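Local coordinates for protein short-chain dehydrogenase/reductase SDR (Burkholderia phymatum, PDB 5IG2) that binds NAD and, like other short-chain dehydrogenases/reductases, probably catalyses NAD-dependent oxidation of a CH-OH group or the reverse reduction of the carbonyl, at residues 9-13 and 250-256; 26-30 and 95-99; 40-46 and 64-70. All coordinates share one frame. Numbering follows the deposited sequence.

The three contacts illustrate how a Rossmann-type domain is assembled around its cofactor. Interaction 2 is the innermost, its centre about 6 Å from that of the chain; it sets helix 25-36 against strand 94-97 and touches NAD. Interaction 3, its centre about 11 Å from that of interaction 2, pairs strands 40-45 and 65-69 and holds the adenosine half of NAD. Interaction 1, which closes the long loop containing both others, lies toward the periphery, about 15 Å from interaction 2 and about 21 Å from interaction 3 between centres. It joins interaction 2 through packing: F96 CZ lies 3.7 Å from both I253 CD1 and F250 CE1. NAD is about 13 Å from the F250 side chain.

Interaction 1. Residues 9-13 and 250-256; sequences MFEFD and FEAIAER
An irregular N-terminal segment can dock on a helix by fitting its side chains around the helix end. Residues 9-13 have no regular secondary structure: F10 and E11 are extended (phi/psi -74/131° and -94/134°), and the chain bends at F12 (-109/-40°). They pass the last turn of helix 242-254 with F10 CA 4.7 Å from A254 CA. F10 N donates to A254 O at 3.2 Å and 166°, pairing a carbonyl at the helix C-terminus. F10 and F12 send their CA-to-CB bonds toward the helix, while E11 between them points away. The F12 ring (chi1 m) is the main bump. F12 CE1 enters the hollow between F250 and I253, 3.6 Å from F250 CD2 and 3.8 Å from I253 CG2; F250 lies over one ring face, I253 at the edge. The F12 and F250 ring planes meet obliquely at 49°, centroids 5.4 Å apart. The helix ends in a Schellman motif, with R256 as the positive-phi C-prime residue (54/39°) and R256 N bonded to I253 O at 2.8 Å. From this C-prime position the R256 side chain brings one guanidinium face against F10 CB. The F10 ring (chi1 t) has I253 CG2 over one face, 4.1 Å from F10 CD1, and meets R256 NH2 obliquely, 3.6 Å from F10 CD2. Small A254 forms a shallow dip that M9 fills, M9 CE lying 3.7 Å from A254 CB, with F12 CE2 at 4.2 Å from the same A254 CB. Deeper in, I253 packs on L94 and F96 of strand 94-97.

Interaction 2. Residues 26-30 and 95-99; sequences FGRAF and LFNNA. With NAD (nicotinamide-adenine-dinucleotide), chain F.
F30 lays its ring over that of F96 in an offset stack, centroids 4.4 Å apart and planes at 24°, with F30 CD2 only 3.4 Å from F96 CD2. Both side chains use chi1 m and point toward the partner segment, so that helix 25-36 rests on the end of strand 94-97. Residues 26-30 are helical throughout, F30 N bonding to F26 O at 2.7 Å; residues 95-97 are strand, and the chain then turns at N97 (-85/88°), the centre of an inverse gamma turn. The nearest backbone approach is G27 CA to N98 CA, 6.5 Å. A beta carbon modelled on G27 would fall about 3.0 Å from N98 ND2, so the bare glycine lets the asparagine (chi1 t) lie close against the helix. N98 OD1 accepts from T149 and also lies 3.6 Å from F26 CB. G27 N and N98 ND2, both donors, do not bond to each other; instead each gives a 2.9 Å hydrogen bond to water 1, which also lies within hydrogen-bonding distance, 2.6 Å, of NAD O1N. The same phosphate oxygen, O1N, accepts from F26 N at 2.9 Å, while NAD O3D of the nicotinamide ribose donates to N98 O at 2.9 Å. A99 CB approaches adenine atom N3A of NAD to 3.5 Å. Here the glycine-rich cofactor-binding motif TGxxxGxG, whose last glycine, G27, is already in helix 25-36, meets the NNAG motif that begins at N97, both hallmarks of classical short-chain dehydrogenases.

Interaction 3. Residues 40-46 and 64-70; sequences KLVLADV and EVIGVRT. With NAD (nicotinamide-adenine-dinucleotide), chain F.
Strands 40-45 and 65-69 run parallel, their N-to-C directions 21° apart (signed crossing -21°) and their axes 4.7 Å apart at closest. The register pairs L41 with V65, V42 with I66 and L43 with G67, CA separations being 4.4, 5.1 and 4.7 Å. Hydrogen bonds alternate: L41 N to E64 O (2.8 Å), I66 N to L41 O (2.9 Å), L43 N to I66 O (2.9 Å), V68 N to L43 O (2.8 Å). The ladder loosens here: D45 N lies 3.7 Å from V68 O and has no partner in the model, before T70 N bonds to D45 O at 2.9 Å. V68 O accepts from T70 OG1 at 2.9 Å. On one face L43 CD1 and L41 CB meet V65 CG2 at 3.7 and 3.9 Å; on the other, V42 CG2 lies 4.1 Å from I66 CG1. At the C-terminal end D45 accepts both hydroxyls of the adenosine ribose, NAD O2B to D45 OD1 and NAD O3B to D45 OD2, each 2.7 Å, an acidic pairing characteristic of NAD-preferring Rossmann enzymes. T70 O comes within 3.1 Å of adenine atom C2A of NAD. R69, extended and salt-bridged to E48, brings its NH1 to 3.6 Å from V46 CG2. With helix 48-60 between them the strands form a beta-alpha-beta unit; that helix packs on L41 and L43, while helix 75-89 packs on V42 and A44; strand 16-20 takes the other edge of 40-45, and 65-69 ends the sheet within this chain.

Interaction 1. Residues 9-13 and 250-256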
# COMPACT_ATOMS: atom_id res chain seq x y z
N MET B 9 10.62 -53.30 -23.26
CA MET B 9 9.56 -52.29 -23.21
C MET B 9 9.36 -51.62 -24.57
O MET B 9 10.25 -51.63 -25.42
CB MET B 9 9.87 -51.23 -22.15
CG MET B 9 9.01 -51.34 -20.91
SD MET B 9 9.49 -50.19 -19.60
CE MET B 9 9.05 -48.60 -20.31
N PHE B 10 8.17 -51.04 -24.75
CA PHE B 10 7.83 -50.38 -26.01
C PHE B 10 8.58 -49.06 -26.12
O PHE B 10 8.59 -48.26 -25.18
CB PHE B 10 6.32 -50.15 -26.08
CG PHE B 10 5.83 -49.73 -27.43
CD1 PHE B 10 5.81 -48.39 -27.80
CD2 PHE B 10 5.36 -50.68 -28.33
CE1 PHE B 10 5.36 -48.01 -29.05
CE2 PHE B 10 4.90 -50.30 -29.58
CZ PHE B 10 4.90 -48.97 -29.94
N GLU B 11 9.21 -48.83 -27.27
CA GLU B 11 10.01 -47.63 -27.49
C GLU B 11 9.17 -46.56 -28.18
O GLU B 11 8.45 -46.84 -29.15
CB GLU B 11 11.24 -47.96 -28.34
CG GLU B 11 12.19 -48.94 -27.66
CD GLU B 11 13.14 -49.64 -28.63
OE1 GLU B 11 13.35 -49.14 -29.77
OE2 GLU B 11 13.68 -50.71 -28.24
N PHE B 12 9.25 -45.34 -27.67
CA PHE B 12 8.46 -44.23 -28.20
C PHE B 12 9.29 -43.19 -28.94
O PHE B 12 8.84 -42.67 -29.97
CB PHE B 12 7.70 -43.53 -27.06
CG PHE B 12 6.76 -44.43 -26.31
CD1 PHE B 12 5.50 -44.70 -26.81
CD2 PHE B 12 7.13 -44.99 -25.10
CE1 PHE B 12 4.63 -45.53 -26.12
CE2 PHE B 12 6.26 -45.82 -24.41
CZ PHE B 12 5.01 -46.08 -24.92
N ASP B 13 10.48 -42.86 -28.45
CA ASP B 13 11.24 -41.75 -29.02
C ASP B 13 11.57 -42.03 -30.48
O ASP B 13 12.12 -43.09 -30.80
CB ASP B 13 12.51 -41.53 -28.21
CG ASP B 13 13.16 -40.18 -28.49
OD1 ASP B 13 12.82 -39.55 -29.52
OD2 ASP B 13 14.01 -39.76 -27.69
N PHE B 250 -0.05 -44.36 -21.58
CA PHE B 250 1.29 -44.65 -22.09
C PHE B 250 2.03 -45.65 -21.19
O PHE B 250 2.79 -46.49 -21.69
CB PHE B 250 2.08 -43.35 -22.25
CG PHE B 250 1.86 -42.67 -23.58
CD1 PHE B 250 0.70 -41.94 -23.82
CD2 PHE B 250 2.80 -42.79 -24.59
CE1 PHE B 250 0.51 -41.31 -25.04
CE2 PHE B 250 2.61 -42.16 -25.81
CZ PHE B 250 1.46 -41.42 -26.04
N GLU B 251 1.83 -45.58 -19.87
CA GLU B 251 2.41 -46.61 -19.01
C GLU B 251 1.92 -48.00 -19.40
O GLU B 251 2.70 -48.95 -19.45
CB GLU B 251 2.08 -46.32 -17.54
CG GLU B 251 2.85 -45.16 -16.96
CD GLU B 251 2.36 -44.73 -15.58
OE1 GLU B 251 1.34 -45.29 -15.11
OE2 GLU B 251 2.98 -43.84 -14.98
N ALA B 252 0.62 -48.13 -19.70
CA ALA B 252 0.09 -49.43 -20.10
C ALA B 252 0.68 -49.88 -21.44
O ALA B 252 1.04 -51.05 -21.59
CB ALA B 252 -1.44 -49.37 -20.19
N ILE B 253 0.77 -48.96 -22.41
CA ILE B 253 1.38 -49.30 -23.70
C ILE B 253 2.80 -49.80 -23.50
O ILE B 253 3.22 -50.79 -24.11
CB ILE B 253 1.37 -48.09 -24.65
CG1 ILE B 253 -0.06 -47.61 -24.95
CG2 ILE B 253 2.11 -48.43 -25.94
CD1 ILE B 253 -0.06 -46.26 -25.66
N ALA B 254 3.56 -49.10 -22.64
CA ALA B 254 4.96 -49.46 -22.41
C ALA B 254 5.10 -50.93 -22.01
O ALA B 254 6.02 -51.61 -22.45
CB ALA B 254 5.54 -48.55 -21.34
N GLU B 255 4.18 -51.42 -21.18
CA GLU B 255 4.19 -52.81 -20.74
C GLU B 255 3.23 -53.68 -21.55
O GLU B 255 3.03 -54.85 -21.21
CB GLU B 255 3.87 -52.89 -19.25
CG GLU B 255 2.60 -52.18 -18.84
CD GLU B 255 2.41 -52.14 -17.33
OE1 GLU B 255 1.57 -52.92 -16.81
OE2 GLU B 255 3.09 -51.32 -16.68
N ARG B 256 2.66 -53.12 -22.62
CA ARG B 256 1.74 -53.82 -23.52
C ARG B 256 0.59 -54.47 -22.76
O ARG B 256 0.15 -55.57 -23.09
CB ARG B 256 2.50 -54.84 -24.37
CG ARG B 256 3.48 -54.19 -25.36
CD ARG B 256 4.15 -55.21 -26.24
NE ARG B 256 5.09 -54.60 -27.18
CZ ARG B 256 6.36 -54.30 -26.89
NH1 ARG B 256 6.83 -54.52 -25.67
NH2 ARG B 256 7.15 -53.77 -27.81

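Interaction 2. Residues 26-30 and 95-99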
# COMPACT_ATOMS: atom_id res chain seq x y z
N PHE B 26 -8.89 -36.30 -24.40
CA PHE B 26 -7.87 -37.35 -24.35
C PHE B 26 -6.92 -37.26 -25.53
O PHE B 26 -5.71 -37.43 -25.37
CB PHE B 26 -8.50 -38.75 -24.34
CG PHE B 26 -9.41 -39.04 -23.17
CD1 PHE B 26 -9.34 -38.31 -22.00
CD2 PHE B 26 -10.34 -40.07 -23.26
CE1 PHE B 26 -10.18 -38.60 -20.93
CE2 PHE B 26 -11.18 -40.36 -22.20
CZ PHE B 26 -11.10 -39.63 -21.04
N GLY B 27 -7.46 -37.06 -26.73
CA GLY B 27 -6.60 -37.07 -27.91
C GLY B 27 -5.52 -36.01 -27.83
O GLY B 27 -4.34 -36.29 -28.09
N ARG B 28 -5.90 -34.80 -27.44
CA ARG B 28 -4.93 -33.73 -27.25
C ARG B 28 -3.89 -34.11 -26.21
O ARG B 28 -2.70 -33.83 -26.38
CB ARG B 28 -5.67 -32.46 -26.85
CG ARG B 28 -4.80 -31.25 -26.61
CD ARG B 28 -5.71 -30.06 -26.31
NE ARG B 28 -4.98 -28.83 -26.04
CZ ARG B 28 -4.56 -28.46 -24.83
NH1 ARG B 28 -4.79 -29.23 -23.78
NH2 ARG B 28 -3.92 -27.32 -24.68
N ALA B 29 -4.32 -34.75 -25.11
CA ALA B 29 -3.39 -35.16 -24.06
C ALA B 29 -2.46 -36.27 -24.53
O ALA B 29 -1.27 -36.29 -24.17
CB ALA B 29 -4.18 -35.60 -22.82
N PHE B 30 -2.97 -37.22 -25.33
CA PHE B 30 -2.10 -38.21 -25.96
C PHE B 30 -1.03 -37.53 -26.81
O PHE B 30 0.14 -37.93 -26.80
CB PHE B 30 -2.91 -39.17 -26.84
CG PHE B 30 -3.91 -40.01 -26.10
CD1 PHE B 30 -3.71 -40.37 -24.77
CD2 PHE B 30 -5.05 -40.48 -26.76
CE1 PHE B 30 -4.65 -41.18 -24.11
CE2 PHE B 30 -5.99 -41.28 -26.10
CZ PHE B 30 -5.79 -41.62 -24.78
N LEU B 95 -1.31 -46.13 -32.90
CA LEU B 95 -2.58 -45.63 -33.38
C LEU B 95 -3.54 -45.53 -32.20
O LEU B 95 -3.77 -46.53 -31.51
CB LEU B 95 -3.18 -46.53 -34.46
CG LEU B 95 -4.62 -46.18 -34.88
CD1 LEU B 95 -4.67 -44.81 -35.57
CD2 LEU B 95 -5.21 -47.25 -35.78
N PHE B 96 -4.10 -44.34 -31.99
CA PHE B 96 -5.14 -44.12 -30.98
C PHE B 96 -6.46 -43.90 -31.71
O PHE B 96 -6.70 -42.82 -32.25
CB PHE B 96 -4.81 -42.91 -30.10
CG PHE B 96 -3.62 -43.08 -29.21
CD1 PHE B 96 -2.35 -42.80 -29.66
CD2 PHE B 96 -3.78 -43.48 -27.89
CE1 PHE B 96 -1.25 -42.94 -28.82
CE2 PHE B 96 -2.69 -43.62 -27.05
CZ PHE B 96 -1.42 -43.35 -27.52
N ASN B 97 -7.32 -44.93 -31.74
CA ASN B 97 -8.67 -44.77 -32.30
C ASN B 97 -9.54 -44.23 -31.17
O ASN B 97 -10.18 -44.98 -30.42
CB ASN B 97 -9.23 -46.09 -32.85
CG ASN B 97 -8.45 -46.61 -34.06
OD1 ASN B 97 -8.28 -45.91 -35.06
ND2 ASN B 97 -7.99 -47.85 -33.97
N ASN B 98 -9.58 -42.91 -31.06
CA ASN B 98 -10.01 -42.25 -29.84
C ASN B 98 -11.19 -41.29 -30.02
O ASN B 98 -11.94 -41.09 -29.07
CB ASN B 98 -8.81 -41.50 -29.23
CG ASN B 98 -9.21 -40.54 -28.12
OD1 ASN B 98 -9.52 -40.95 -26.99
ND2 ASN B 98 -9.18 -39.25 -28.43
N ALA B 99 -11.37 -40.71 -31.21
CA ALA B 99 -12.53 -39.86 -31.45
C ALA B 99 -13.81 -40.57 -31.03
O ALA B 99 -13.96 -41.78 -31.20
CB ALA B 99 -12.63 -39.48 -32.94
PA NAD F . -13.70 -34.50 -26.58
O1A NAD F . -14.96 -33.94 -27.09
O2A NAD F . -12.89 -33.52 -25.72
O5B NAD F . -12.75 -35.08 -27.73
C5B NAD F . -13.27 -35.94 -28.76
C4B NAD F . -12.84 -35.35 -30.07
O4B NAD F . -13.31 -36.20 -31.15
C3B NAD F . -13.36 -33.93 -30.37
O3B NAD F . -12.30 -33.03 -30.65
C2B NAD F . -14.26 -34.12 -31.61
O2B NAD F . -14.19 -33.02 -32.50
C1B NAD F . -13.63 -35.36 -32.24
N9A NAD F . -14.51 -36.08 -33.15
C8A NAD F . -15.85 -36.32 -33.01
N7A NAD F . -16.40 -36.89 -34.05
C5A NAD F . -15.35 -37.04 -34.94
C6A NAD F . -15.29 -37.57 -36.24
N6A NAD F . -16.35 -37.98 -36.93
N1A NAD F . -14.07 -37.61 -36.84
C2A NAD F . -13.01 -37.14 -36.17
N3A NAD F . -12.96 -36.59 -34.96
C4A NAD F . -14.17 -36.56 -34.39
O3 NAD F . -14.01 -35.81 -25.73
PN NAD F . -13.05 -36.92 -25.09
O1N NAD F . -11.63 -36.48 -25.17
O2N NAD F . -13.63 -37.27 -23.77
O5D NAD F . -13.33 -38.11 -26.11
C5D NAD F . -12.30 -39.05 -26.47
C4D NAD F . -12.85 -40.45 -26.28
O4D NAD F . -12.96 -40.75 -24.87
C3D NAD F . -14.23 -40.70 -26.88
O3D NAD F . -14.23 -41.96 -27.55
C2D NAD F . -15.14 -40.77 -25.65
O2D NAD F . -16.28 -41.57 -25.91
C1D NAD F . -14.18 -41.41 -24.67
N1N NAD F . -14.55 -41.32 -23.17
C2N NAD F . -14.66 -40.10 -22.61
C3N NAD F . -14.95 -39.99 -21.26
C7N NAD F . -14.95 -38.68 -20.53
O7N NAD F . -15.53 -38.60 -19.44
N7N NAD F . -14.42 -37.63 -21.13
C4N NAD F . -15.11 -41.15 -20.52
C5N NAD F . -14.96 -42.39 -21.12
C6N NAD F . -14.69 -42.46 -22.46
O HOH W 1 -10.26 -36.74 -27.42

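Interaction 3. Residues 40-46 and 64-70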
# COMPACT_ATOMS: atom_id res chain seq x y z
N LYS B 40 6.89 -38.51 -33.31
CA LYS B 40 6.34 -37.73 -34.41
C LYS B 40 4.83 -37.92 -34.43
O LYS B 40 4.33 -39.03 -34.22
CB LYS B 40 6.96 -38.18 -35.73
CG LYS B 40 8.48 -38.05 -35.75
CD LYS B 40 9.10 -38.80 -36.91
CE LYS B 40 10.61 -38.69 -36.85
NZ LYS B 40 11.25 -39.21 -38.09
N LEU B 41 4.09 -36.84 -34.67
CA LEU B 41 2.64 -36.83 -34.43
C LEU B 41 1.87 -36.59 -35.71
O LEU B 41 2.16 -35.64 -36.45
CB LEU B 41 2.24 -35.77 -33.40
CG LEU B 41 2.91 -35.89 -32.03
CD1 LEU B 41 2.52 -34.71 -31.16
CD2 LEU B 41 2.56 -37.22 -31.37
N VAL B 42 0.87 -37.44 -35.96
CA VAL B 42 -0.14 -37.24 -37.00
C VAL B 42 -1.48 -37.10 -36.29
O VAL B 42 -2.01 -38.08 -35.76
CB VAL B 42 -0.16 -38.40 -38.01
CG1 VAL B 42 -1.20 -38.16 -39.09
CG2 VAL B 42 1.23 -38.57 -38.63
N LEU B 43 -2.01 -35.88 -36.24
CA LEU B 43 -3.18 -35.57 -35.43
C LEU B 43 -4.40 -35.35 -36.33
O LEU B 43 -4.32 -34.62 -37.32
CB LEU B 43 -2.93 -34.34 -34.56
CG LEU B 43 -1.67 -34.41 -33.68
CD1 LEU B 43 -1.58 -33.21 -32.75
CD2 LEU B 43 -1.64 -35.71 -32.88
N ALA B 44 -5.52 -35.97 -35.97
CA ALA B 44 -6.71 -35.99 -36.80
C ALA B 44 -7.94 -35.60 -35.99
O ALA B 44 -8.10 -36.02 -34.84
CB ALA B 44 -6.93 -37.37 -37.44
N ASP B 45 -8.83 -34.83 -36.61
CA ASP B 45 -10.05 -34.38 -35.96
C ASP B 45 -10.93 -33.76 -37.03
O ASP B 45 -10.44 -33.32 -38.07
CB ASP B 45 -9.76 -33.37 -34.83
CG ASP B 45 -10.82 -33.40 -33.72
OD1 ASP B 45 -12.00 -33.11 -34.01
OD2 ASP B 45 -10.45 -33.70 -32.55
N VAL B 46 -12.24 -33.75 -36.79
CA VAL B 46 -13.16 -33.06 -37.68
C VAL B 46 -13.36 -31.61 -37.27
O VAL B 46 -13.87 -30.80 -38.07
CB VAL B 46 -14.49 -33.83 -37.73
CG1 VAL B 46 -15.28 -33.64 -36.43
CG2 VAL B 46 -15.29 -33.43 -38.95
N GLU B 64 7.50 -32.49 -33.97
CA GLU B 64 7.26 -32.81 -35.37
C GLU B 64 5.83 -33.32 -35.48
O GLU B 64 5.53 -34.43 -35.04
CB GLU B 64 8.22 -33.88 -35.88
CG GLU B 64 9.62 -33.44 -36.14
CD GLU B 64 10.42 -34.57 -36.75
OE1 GLU B 64 10.26 -34.81 -37.97
OE2 GLU B 64 11.18 -35.23 -36.01
N VAL B 65 4.96 -32.53 -36.09
CA VAL B 65 3.52 -32.79 -36.04
C VAL B 65 2.89 -32.31 -37.34
O VAL B 65 3.28 -31.28 -37.89
CB VAL B 65 2.89 -32.09 -34.81
CG1 VAL B 65 3.24 -30.61 -34.79
CG2 VAL B 65 1.38 -32.28 -34.79
N ILE B 66 1.93 -33.09 -37.84
CA ILE B 66 1.02 -32.61 -38.88
C ILE B 66 -0.41 -32.81 -38.39
O ILE B 66 -0.70 -33.72 -37.61
CB ILE B 66 1.23 -33.32 -40.24
CG1 ILE B 66 0.88 -34.81 -40.14
CG2 ILE B 66 2.63 -33.09 -40.75
CD1 ILE B 66 0.88 -35.53 -41.47
N GLY B 67 -1.30 -31.93 -38.84
CA GLY B 67 -2.71 -32.03 -38.54
C GLY B 67 -3.52 -32.26 -39.80
O GLY B 67 -3.33 -31.57 -40.80
N VAL B 68 -4.42 -33.23 -39.77
CA VAL B 68 -5.17 -33.64 -40.95
C VAL B 68 -6.64 -33.70 -40.55
O VAL B 68 -7.04 -34.60 -39.81
CB VAL B 68 -4.71 -35.00 -41.50
CG1 VAL B 68 -5.53 -35.38 -42.75
CG2 VAL B 68 -3.21 -34.99 -41.79
N ARG B 69 -7.44 -32.76 -41.06
CA ARG B 69 -8.87 -32.82 -40.83
C ARG B 69 -9.42 -34.14 -41.36
O ARG B 69 -9.21 -34.48 -42.53
CB ARG B 69 -9.58 -31.63 -41.48
CG ARG B 69 -11.06 -31.58 -41.18
CD ARG B 69 -11.80 -30.61 -42.08
NE ARG B 69 -12.96 -30.04 -41.40
CZ ARG B 69 -14.16 -30.61 -41.37
NH1 ARG B 69 -14.37 -31.76 -41.99
NH2 ARG B 69 -15.15 -30.01 -40.71
N THR B 70 -10.09 -34.89 -40.49
CA THR B 70 -10.51 -36.26 -40.80
C THR B 70 -11.84 -36.52 -40.13
O THR B 70 -11.99 -36.28 -38.93
CB THR B 70 -9.48 -37.28 -40.31
OG1 THR B 70 -8.20 -37.00 -40.87
CG2 THR B 70 -9.90 -38.69 -40.68
PA NAD F . -13.70 -34.50 -26.58
O1A NAD F . -14.96 -33.94 -27.09
O2A NAD F . -12.89 -33.52 -25.72
O5B NAD F . -12.75 -35.08 -27.73
C5B NAD F . -13.27 -35.94 -28.76
C4B NAD F . -12.84 -35.35 -30.07
O4B NAD F . -13.31 -36.20 -31.15
C3B NAD F . -13.36 -33.93 -30.37
O3B NAD F . -12.30 -33.03 -30.65
C2B NAD F . -14.26 -34.12 -31.61
O2B NAD F . -14.19 -33.02 -32.50
C1B NAD F . -13.63 -35.36 -32.24
N9A NAD F . -14.51 -36.08 -33.15
C8A NAD F . -15.85 -36.32 -33.01
N7A NAD F . -16.40 -36.89 -34.05
C5A NAD F . -15.35 -37.04 -34.94
C6A NAD F . -15.29 -37.57 -36.24
N6A NAD F . -16.35 -37.98 -36.93
N1A NAD F . -14.07 -37.61 -36.84
C2A NAD F . -13.01 -37.14 -36.17
N3A NAD F . -12.96 -36.59 -34.96
C4A NAD F . -14.17 -36.56 -34.39
O3 NAD F . -14.01 -35.81 -25.73
PN NAD F . -13.05 -36.92 -25.09
O1N NAD F . -11.63 -36.48 -25.17
O2N NAD F . -13.63 -37.27 -23.77
O5D NAD F . -13.33 -38.11 -26.11
C5D NAD F . -12.30 -39.05 -26.47
C4D NAD F . -12.85 -40.45 -26.28
O4D NAD F . -12.96 -40.75 -24.87
C3D NAD F . -14.23 -40.70 -26.88
O3D NAD F . -14.23 -41.96 -27.55
C2D NAD F . -15.14 -40.77 -25.65
O2D NAD F . -16.28 -41.57 -25.91
C1D NAD F . -14.18 -41.41 -24.67
N1N NAD F . -14.55 -41.32 -23.17
C2N NAD F . -14.66 -40.10 -22.61
C3N NAD F . -14.95 -39.99 -21.26
C7N NAD F . -14.95 -38.68 -20.53
O7N NAD F . -15.53 -38.60 -19.44
N7N NAD F . -14.42 -37.63 -21.13
C4N NAD F . -15.11 -41.15 -20.52
C5N NAD F . -14.96 -42.39 -21.12
C6N NAD F . -14.69 -42.46 -22.46
O HOH W 2 10.83 -37.17 -40.29